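Long-range contacts in uncharacterized protein (Archaeoglobus fulgidus DSM 4304, PDB 3BPD), which is of unknown function but binds magnesium ions and assembles as a heptamer of small alpha/beta subunits: residues Leu6-Leu11 / Lys52-Gly57; Asp12-His17 / Val75-Asp80. The protein carries 1 engineered substitution. All coordinates share one frame; numbering follows the deposited sequence.

Contact 1: Leu6-Leu11 / Lys52-Gly57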
ATOM      1  N   LEU F   6     -14.640  -3.309 -24.161  1.00 29.59           N
ATOM      2  CA  LEU F   6     -14.644  -2.445 -22.999  1.00 28.05           C
ATOM      3  C   LEU F   6     -14.643  -3.375 -21.807  1.00 29.04           C
ATOM      4  O   LEU F   6     -15.365  -4.368 -21.792  1.00 28.60           O
ATOM      5  CB  LEU F   6     -15.894  -1.574 -22.970  1.00 25.53           C
ATOM      6  CG  LEU F   6     -16.086  -0.554 -24.085  1.00 25.18           C
ATOM      7  CD1 LEU F   6     -17.315   0.287 -23.740  1.00 24.30           C
ATOM      8  CD2 LEU F   6     -14.842   0.323 -24.244  1.00 24.26           C
ATOM      9  N   ARG F   7     -13.844  -3.053 -20.802  1.00 29.08           N
ATOM     10  CA  ARG F   7     -13.765  -3.908 -19.639  1.00 29.88           C
ATOM     11  C   ARG F   7     -14.134  -3.195 -18.349  1.00 30.05           C
ATOM     12  O   ARG F   7     -14.664  -3.812 -17.418  1.00 30.34           O
ATOM     13  CB  ARG F   7     -12.362  -4.510 -19.576  1.00 30.36           C
ATOM     14  CG  ARG F   7     -12.106  -5.495 -20.733  1.00 31.03           C
ATOM     15  CD  ARG F   7     -12.533  -6.918 -20.377  1.00 28.22           C
ATOM     16  NE  ARG F   7     -11.405  -7.662 -19.819  1.00 29.62           N
ATOM     17  CZ  ARG F   7     -11.489  -8.505 -18.793  1.00 28.66           C
ATOM     18  NH1 ARG F   7     -12.657  -8.716 -18.203  1.00 27.81           N
ATOM     19  NH2 ARG F   7     -10.399  -9.129 -18.351  1.00 26.28           N
ATOM     20  N   ARG F   8     -13.882  -1.892 -18.300  1.00 28.65           N
ATOM     21  CA  ARG F   8     -14.204  -1.111 -17.113  1.00 26.97           C
ATOM     22  C   ARG F   8     -14.443   0.375 -17.426  1.00 27.22           C
ATOM     23  O   ARG F   8     -13.747   0.986 -18.242  1.00 26.70           O
ATOM     24  CB  ARG F   8     -13.085  -1.262 -16.073  1.00 25.21           C
ATOM     25  CG  ARG F   8     -13.492  -0.860 -14.659  1.00 24.17           C
ATOM     26  CD  ARG F   8     -12.347  -1.049 -13.681  1.00 22.04           C
ATOM     27  NE  ARG F   8     -11.276  -0.093 -13.925  1.00 23.56           N
ATOM     28  CZ  ARG F   8     -10.058  -0.180 -13.402  1.00 22.88           C
ATOM     29  NH1 ARG F   8      -9.751  -1.185 -12.597  1.00 20.70           N
ATOM     30  NH2 ARG F   8      -9.142   0.729 -13.701  1.00 22.84           N
ATOM     31  N   LEU F   9     -15.443   0.948 -16.770  1.00 26.46           N
ATOM     32  CA  LEU F   9     -15.782   2.350 -16.963  1.00 26.28           C
ATOM     33  C   LEU F   9     -15.992   3.045 -15.614  1.00 26.48           C
ATOM     34  O   LEU F   9     -16.549   2.470 -14.676  1.00 28.05           O
ATOM     35  CB  LEU F   9     -17.074   2.480 -17.790  1.00 26.03           C
ATOM     36  CG  LEU F   9     -17.068   1.953 -19.222  1.00 26.96           C
ATOM     37  CD1 LEU F   9     -18.485   1.814 -19.766  1.00 28.32           C
ATOM     38  CD2 LEU F   9     -16.254   2.900 -20.073  1.00 28.82           C
ATOM     39  N   VAL F  10     -15.515   4.275 -15.499  1.00 24.05           N
ATOM     40  CA  VAL F  10     -15.755   5.028 -14.282  1.00 22.01           C
ATOM     41  C   VAL F  10     -16.527   6.224 -14.806  1.00 21.23           C
ATOM     42  O   VAL F  10     -15.988   7.075 -15.502  1.00 21.13           O
ATOM     43  CB  VAL F  10     -14.449   5.470 -13.573  1.00 21.28           C
ATOM     44  CG1 VAL F  10     -14.789   6.431 -12.432  1.00 18.24           C
ATOM     45  CG2 VAL F  10     -13.704   4.243 -13.029  1.00 15.24           C
ATOM     46  N   LEU F  11     -17.811   6.254 -14.505  1.00 21.67           N
ATOM     47  CA  LEU F  11     -18.656   7.325 -14.978  1.00 23.09           C
ATOM     48  C   LEU F  11     -19.026   8.355 -13.922  1.00 23.86           C
ATOM     49  O   LEU F  11     -19.428   8.012 -12.817  1.00 25.69           O
ATOM     50  CB  LEU F  11     -19.927   6.729 -15.577  1.00 23.31           C
ATOM     51  CG  LEU F  11     -19.663   5.672 -16.651  1.00 23.28           C
ATOM     52  CD1 LEU F  11     -20.963   5.278 -17.310  1.00 22.42           C
ATOM     53  CD2 LEU F  11     -18.690   6.223 -17.684  1.00 23.64           C
ATOM     54  N   LYS F  52     -20.144   8.493  -8.455  1.00 25.66           N
ATOM     55  CA  LYS F  52     -19.122   7.876  -9.308  1.00 24.32           C
ATOM     56  C   LYS F  52     -19.518   6.405  -9.532  1.00 23.47           C
ATOM     57  O   LYS F  52     -19.667   5.649  -8.570  1.00 23.29           O
ATOM     58  CB  LYS F  52     -17.743   7.940  -8.636  1.00 23.35           C
ATOM     59  CG  LYS F  52     -16.701   8.699  -9.432  1.00 27.51           C
ATOM     60  CD  LYS F  52     -16.965  10.201  -9.395  1.00 32.28           C
ATOM     61  CE  LYS F  52     -15.952  10.985 -10.210  1.00 32.43           C
ATOM     62  NZ  LYS F  52     -15.951  12.415  -9.792  1.00 36.28           N
ATOM     63  N   ILE F  53     -19.696   6.006 -10.791  1.00 22.02           N
ATOM     64  CA  ILE F  53     -20.077   4.628 -11.113  1.00 21.93           C
ATOM     65  C   ILE F  53     -18.928   3.847 -11.749  1.00 22.35           C
ATOM     66  O   ILE F  53     -18.355   4.270 -12.749  1.00 23.17           O
ATOM     67  CB  ILE F  53     -21.274   4.573 -12.093  1.00 21.82           C
ATOM     68  CG1 ILE F  53     -22.522   5.210 -11.461  1.00 24.26           C
ATOM     69  CG2 ILE F  53     -21.565   3.127 -12.465  1.00 21.03           C
ATOM     70  CD1 ILE F  53     -23.738   5.320 -12.411  1.00 20.97           C
ATOM     71  N   THR F  54     -18.590   2.710 -11.152  1.00 21.52           N
ATOM     72  CA  THR F  54     -17.529   1.867 -11.669  1.00 20.57           C
ATOM     73  C   THR F  54     -18.189   0.567 -12.113  1.00 22.25           C
ATOM     74  O   THR F  54     -18.819  -0.128 -11.309  1.00 22.16           O
ATOM     75  CB  THR F  54     -16.468   1.549 -10.585  1.00 20.74           C
ATOM     76  OG1 THR F  54     -15.881   2.763 -10.123  1.00 20.08           O
ATOM     77  CG2 THR F  54     -15.363   0.658 -11.143  1.00 17.56           C
ATOM     78  N   ILE F  55     -18.052   0.260 -13.399  1.00 23.47           N
ATOM     79  CA  ILE F  55     -18.619  -0.946 -13.982  1.00 23.33           C
ATOM     80  C   ILE F  55     -17.522  -1.865 -14.493  1.00 23.98           C
ATOM     81  O   ILE F  55     -16.660  -1.458 -15.278  1.00 22.27           O
ATOM     82  CB  ILE F  55     -19.538  -0.615 -15.153  1.00 23.46           C
ATOM     83  CG1 ILE F  55     -20.568   0.412 -14.721  1.00 22.83           C
ATOM     84  CG2 ILE F  55     -20.249  -1.865 -15.624  1.00 23.74           C
ATOM     85  CD1 ILE F  55     -21.465   0.845 -15.834  1.00 25.36           C
ATOM     86  N   LEU F  56     -17.569  -3.109 -14.029  1.00 25.40           N
ATOM     87  CA  LEU F  56     -16.607  -4.126 -14.422  1.00 26.98           C
ATOM     88  C   LEU F  56     -17.330  -5.194 -15.245  1.00 28.66           C
ATOM     89  O   LEU F  56     -18.507  -5.466 -15.019  1.00 29.13           O
ATOM     90  CB  LEU F  56     -15.983  -4.770 -13.176  1.00 25.78           C
ATOM     91  CG  LEU F  56     -14.911  -5.826 -13.464  1.00 25.03           C
ATOM     92  CD1 LEU F  56     -13.786  -5.157 -14.238  1.00 24.14           C
ATOM     93  CD2 LEU F  56     -14.394  -6.463 -12.184  1.00 21.68           C
ATOM     94  N   GLY F  57     -16.628  -5.794 -16.200  1.00 29.90           N
ATOM     95  CA  GLY F  57     -17.237  -6.834 -17.013  1.00 30.57           C
ATOM     96  C   GLY F  57     -16.436  -7.150 -18.257  1.00 30.88           C
ATOM     97  O   GLY F  57     -15.247  -6.831 -18.332  1.00 29.24           O
TER
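Leu9 and Ile55 exchange two backbone hydrogen bonds, as do Leu11 and Ile53, joining strands 6-11 and 52-57 as antiparallel neighbours in the four-stranded sheet of a ferredoxin-like fold. Leu9 N meets Ile55 O at 3.1 Å, and Ile53 N meets Leu11 O at 2.9 Å. Between these pairs lies the non-hydrogen-bonded pair Val10-Thr54, with Val10 CA 3.1 Å from Ile53 O, and beyond Leu9-Ile55 comes Arg8-Leu56.

Alternation gives the sheet two characters. Leu9, Leu11, Ile53 and Ile55 share one face, where branched aliphatic side chains suit a core beneath helix 62-71; Leu11 CB and Ile53 CB are 4.3 Å apart. On the other face Val10 and Thr54 run side by side, CG2 of Val10 lying 3.9 Å from OG1 of Thr54, and Val89 and Val92 of a second subunit pack over this face. Arg8 starts over it with CG anti to the backbone N (chi1 -162°); the chain then bends at chi3, and NH2 forms salt bridges with Glu81 and Glu90.

Further out, Arg7 and Arg8 form a classic beta bulge opposite Val83 of strand 75-85. Gly57, whose backbone angles (phi 165°, psi -161°) would jam a CB against the preceding carbonyl O, gives Arg7 O a weak bond from its N. The Arg7 guanidinium, whose NH2 also bonds to Lys86 O, sends NH1 to Gly57 O at 3.2 Å, the donor standing above that carbonyl's plane.

Contact 2: Asp12-His17 / Val75-Asp80; sequences DVLKPH and VIHSVD. With MG (magnesium ion), chain Y.
Asp12 and Ser78 are joined through both backbone and metal. OD1 of Asp12 binds a magnesium ion at 2.2 Å and OG of Ser78 binds the same ion at 2.3 Å, hard oxygen ligands of the kind magnesium prefers. The carboxylate is carried outward with CG anti to the backbone N (chi1 169°), whereas Ser78 holds OG between its backbone N and carbonyl carbon (chi1 69°). OG of Ser78 also donates to Asp80 OD1, 2.8 Å away on the syn side of that carboxylate, so Asp80 acts as a second-shell partner that orients the metal-binding hydroxyl.

Beneath the ion the backbones are closely knit. Asp12 N donates to Ser78 O at 2.8 Å. Asp12 O receives two N-H groups, His77 N at 2.8 Å and, weakly, Ser78 N: His77 and Ser78 together face Asp12 in a classic beta bulge, which shifts the register by one residue before Val13 pairs with Ile76. Beyond it Leu14 and Val75 bond to each other in both directions, Val75 N lying 2.9 Å from Leu14 O.

The solvent side is looser: the side chains of Val75 and His77 are exposed, and the His77 ring lies beside Leu14, though its exact placement is doubtful. His77 is itself a magnesium-binding residue of this protein, although it makes no metal bond in this chain. Strand 75-85 begins at Val75, so beyond Leu14 this pairing stops, and the Lys15 amino group bonds to Pro16 O and forms a salt bridge with Glu49.

On the opposite face of the sheet, the CG2 methyl of Val13 meets the CG1 methylene of Ile76 at 4.1 Å, their apolar branches suiting a place under helix 62-71, where Val13 packs on Ile69 and Ile76 on Tyr62 and Lys66, while strand 48-57 pairs with the far edge of strand 6-16.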
ATOM      1  N   ASP F  12     -18.860   9.625 -14.260  1.00 23.73           N
ATOM      2  CA  ASP F  12     -19.243  10.692 -13.352  1.00 23.96           C
ATOM      3  C   ASP F  12     -20.690  10.987 -13.712  1.00 23.36           C
ATOM      4  O   ASP F  12     -20.975  11.464 -14.813  1.00 23.25           O
ATOM      5  CB  ASP F  12     -18.411  11.944 -13.589  1.00 27.28           C
ATOM      6  CG  ASP F  12     -18.965  13.140 -12.856  1.00 30.75           C
ATOM      7  OD1 ASP F  12     -18.536  14.270 -13.161  1.00 33.68           O
ATOM      8  OD2 ASP F  12     -19.833  12.948 -11.968  1.00 32.94           O
ATOM      9  N   VAL F  13     -21.601  10.711 -12.788  1.00 22.20           N
ATOM     10  CA  VAL F  13     -23.014  10.928 -13.050  1.00 21.61           C
ATOM     11  C   VAL F  13     -23.740  11.851 -12.074  1.00 22.76           C
ATOM     12  O   VAL F  13     -23.520  11.798 -10.865  1.00 23.73           O
ATOM     13  CB  VAL F  13     -23.758   9.574 -13.101  1.00 19.92           C
ATOM     14  CG1 VAL F  13     -25.254   9.791 -13.161  1.00 18.67           C
ATOM     15  CG2 VAL F  13     -23.299   8.785 -14.314  1.00 19.29           C
ATOM     16  N   LEU F  14     -24.594  12.711 -12.625  1.00 22.28           N
ATOM     17  CA  LEU F  14     -25.414  13.619 -11.832  1.00 23.11           C
ATOM     18  C   LEU F  14     -26.837  13.089 -11.994  1.00 23.09           C
ATOM     19  O   LEU F  14     -27.226  12.673 -13.084  1.00 22.07           O
ATOM     20  CB  LEU F  14     -25.332  15.050 -12.362  1.00 23.51           C
ATOM     21  CG  LEU F  14     -26.299  16.039 -11.695  1.00 24.21           C
ATOM     22  CD1 LEU F  14     -25.741  16.479 -10.342  1.00 24.27           C
ATOM     23  CD2 LEU F  14     -26.509  17.241 -12.597  1.00 24.34           C
ATOM     24  N   LYS F  15     -27.616  13.100 -10.920  1.00 24.59           N
ATOM     25  CA  LYS F  15     -28.979  12.581 -10.990  1.00 26.87           C
ATOM     26  C   LYS F  15     -29.884  13.141  -9.902  1.00 27.41           C
ATOM     27  O   LYS F  15     -29.418  13.566  -8.852  1.00 27.96           O
ATOM     28  CB  LYS F  15     -28.957  11.062 -10.832  1.00 28.57           C
ATOM     29  CG  LYS F  15     -28.705  10.620  -9.387  1.00 28.85           C
ATOM     30  CD  LYS F  15     -28.827   9.117  -9.233  1.00 31.51           C
ATOM     31  CE  LYS F  15     -29.007   8.720  -7.781  1.00 32.85           C
ATOM     32  NZ  LYS F  15     -30.289   9.223  -7.215  1.00 32.21           N
ATOM     33  N   PRO F  16     -31.200  13.144 -10.136  1.00 28.35           N
ATOM     34  CA  PRO F  16     -32.060  13.670  -9.077  1.00 29.14           C
ATOM     35  C   PRO F  16     -32.008  12.624  -7.962  1.00 29.68           C
ATOM     36  O   PRO F  16     -31.492  11.528  -8.174  1.00 29.04           O
ATOM     37  CB  PRO F  16     -33.418  13.761  -9.755  1.00 28.78           C
ATOM     38  CG  PRO F  16     -33.395  12.579 -10.681  1.00 30.73           C
ATOM     39  CD  PRO F  16     -31.993  12.609 -11.258  1.00 29.26           C
ATOM     40  N   HIS F  17     -32.532  12.947  -6.785  1.00 30.98           N
ATOM     41  CA  HIS F  17     -32.482  12.013  -5.665  1.00 31.32           C
ATOM     42  C   HIS F  17     -33.105  10.642  -5.916  1.00 31.47           C
ATOM     43  O   HIS F  17     -32.656   9.646  -5.358  1.00 31.75           O
ATOM     44  CB  HIS F  17     -33.126  12.640  -4.432  1.00 31.61           C
ATOM     45  CG  HIS F  17     -32.405  13.846  -3.924  1.00 34.10           C
ATOM     46  ND1 HIS F  17     -32.850  14.579  -2.844  1.00 37.51           N
ATOM     47  CD2 HIS F  17     -31.277  14.456  -4.351  1.00 36.62           C
ATOM     48  CE1 HIS F  17     -32.026  15.589  -2.630  1.00 37.96           C
ATOM     49  NE2 HIS F  17     -31.063  15.538  -3.532  1.00 37.02           N
ATOM     50  N   VAL F  75     -27.654  11.432 -15.649  1.00 30.15           N
ATOM     51  CA  VAL F  75     -26.955  11.977 -16.793  1.00 29.27           C
ATOM     52  C   VAL F  75     -25.455  11.769 -16.571  1.00 27.75           C
ATOM     53  O   VAL F  75     -24.957  11.944 -15.466  1.00 26.23           O
ATOM     54  CB  VAL F  75     -27.269  13.489 -16.981  1.00 29.86           C
ATOM     55  CG1 VAL F  75     -26.824  14.279 -15.763  1.00 29.99           C
ATOM     56  CG2 VAL F  75     -26.582  14.010 -18.234  1.00 29.55           C
ATOM     57  N   ILE F  76     -24.759  11.367 -17.629  1.00 28.02           N
ATOM     58  CA  ILE F  76     -23.320  11.130 -17.598  1.00 27.81           C
ATOM     59  C   ILE F  76     -22.591  12.436 -17.914  1.00 29.44           C
ATOM     60  O   ILE F  76     -22.584  12.884 -19.055  1.00 31.62           O
ATOM     61  CB  ILE F  76     -22.903  10.086 -18.661  1.00 26.05           C
ATOM     62  CG1 ILE F  76     -23.592   8.748 -18.384  1.00 26.11           C
ATOM     63  CG2 ILE F  76     -21.400   9.927 -18.670  1.00 24.75           C
ATOM     64  CD1 ILE F  76     -23.318   7.698 -19.426  1.00 25.35           C
ATOM     65  N   HIS F  77     -21.982  13.047 -16.906  1.00 29.59           N
ATOM     66  CA  HIS F  77     -21.261  14.286 -17.112  1.00 28.18           C
ATOM     67  C   HIS F  77     -19.922  14.039 -17.753  1.00 27.30           C
ATOM     68  O   HIS F  77     -19.427  14.860 -18.513  1.00 28.07           O
ATOM     69  CB  HIS F  77     -21.071  14.999 -15.787  1.00 30.56           C
ATOM     70  CG  HIS F  77     -22.264  15.787 -15.365  1.00 33.26           C
ATOM     71  ND1 HIS F  77     -22.355  16.404 -14.137  1.00 34.28           N
ATOM     72  CD2 HIS F  77     -23.420  16.064 -16.015  1.00 33.21           C
ATOM     73  CE1 HIS F  77     -23.515  17.027 -14.049  1.00 35.02           C
ATOM     74  NE2 HIS F  77     -24.180  16.836 -15.175  1.00 35.47           N
ATOM     75  N   SER F  78     -19.327  12.901 -17.442  1.00 26.14           N
ATOM     76  CA  SER F  78     -18.035  12.579 -18.013  1.00 25.51           C
ATOM     77  C   SER F  78     -17.600  11.139 -17.741  1.00 24.35           C
ATOM     78  O   SER F  78     -17.972  10.540 -16.730  1.00 25.54           O
ATOM     79  CB  SER F  78     -16.984  13.534 -17.462  1.00 24.73           C
ATOM     80  OG  SER F  78     -16.778  13.273 -16.095  1.00 24.67           O
ATOM     81  N   VAL F  79     -16.812  10.599 -18.665  1.00 21.91           N
ATOM     82  CA  VAL F  79     -16.273   9.252 -18.564  1.00 19.49           C
ATOM     83  C   VAL F  79     -14.887   9.472 -17.974  1.00 18.62           C
ATOM     84  O   VAL F  79     -13.998   9.941 -18.661  1.00 20.38           O
ATOM     85  CB  VAL F  79     -16.166   8.619 -19.975  1.00 18.22           C
ATOM     86  CG1 VAL F  79     -15.588   7.220 -19.888  1.00 16.15           C
ATOM     87  CG2 VAL F  79     -17.540   8.603 -20.638  1.00 14.86           C
ATOM     88  N   ASP F  80     -14.687   9.143 -16.708  1.00 18.39           N
ATOM     89  CA  ASP F  80     -13.386   9.402 -16.100  1.00 20.55           C
ATOM     90  C   ASP F  80     -12.320   8.338 -16.315  1.00 20.88           C
ATOM     91  O   ASP F  80     -11.129   8.617 -16.187  1.00 19.41           O
ATOM     92  CB  ASP F  80     -13.547   9.706 -14.605  1.00 21.41           C
ATOM     93  CG  ASP F  80     -14.492  10.873 -14.348  1.00 23.01           C
ATOM     94  OD1 ASP F  80     -14.623  11.757 -15.214  1.00 22.82           O
ATOM     95  OD2 ASP F  80     -15.102  10.913 -13.267  1.00 27.59           O
TER
HETATM   96 MG    MG Y 110     -16.723  14.790 -14.346  1.00 30.31          MG

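How the contacts relate
Strand 6-16 supplies the first half of both contacts. From it the chain passes through helix 21-29 and strand 34-44 before strand 48-57 returns alongside, so contact 1 closes a loop of 40 intervening residues. Helix 62-71 then leads to strand 75-85, which flanks the same N-terminal strand on its other edge; contact 2 closes this longer loop, with 57 residues between its segments. The segments alternate along the chain, so the loops cross rather than nest. Strand 6-16 thus becomes a central strand, linking the edge strand 75-85 to strand 48-57. Where the contacts meet, Val10 O and Asp80 N probably share a hydrogen bond, and Ile53 packs against Val13.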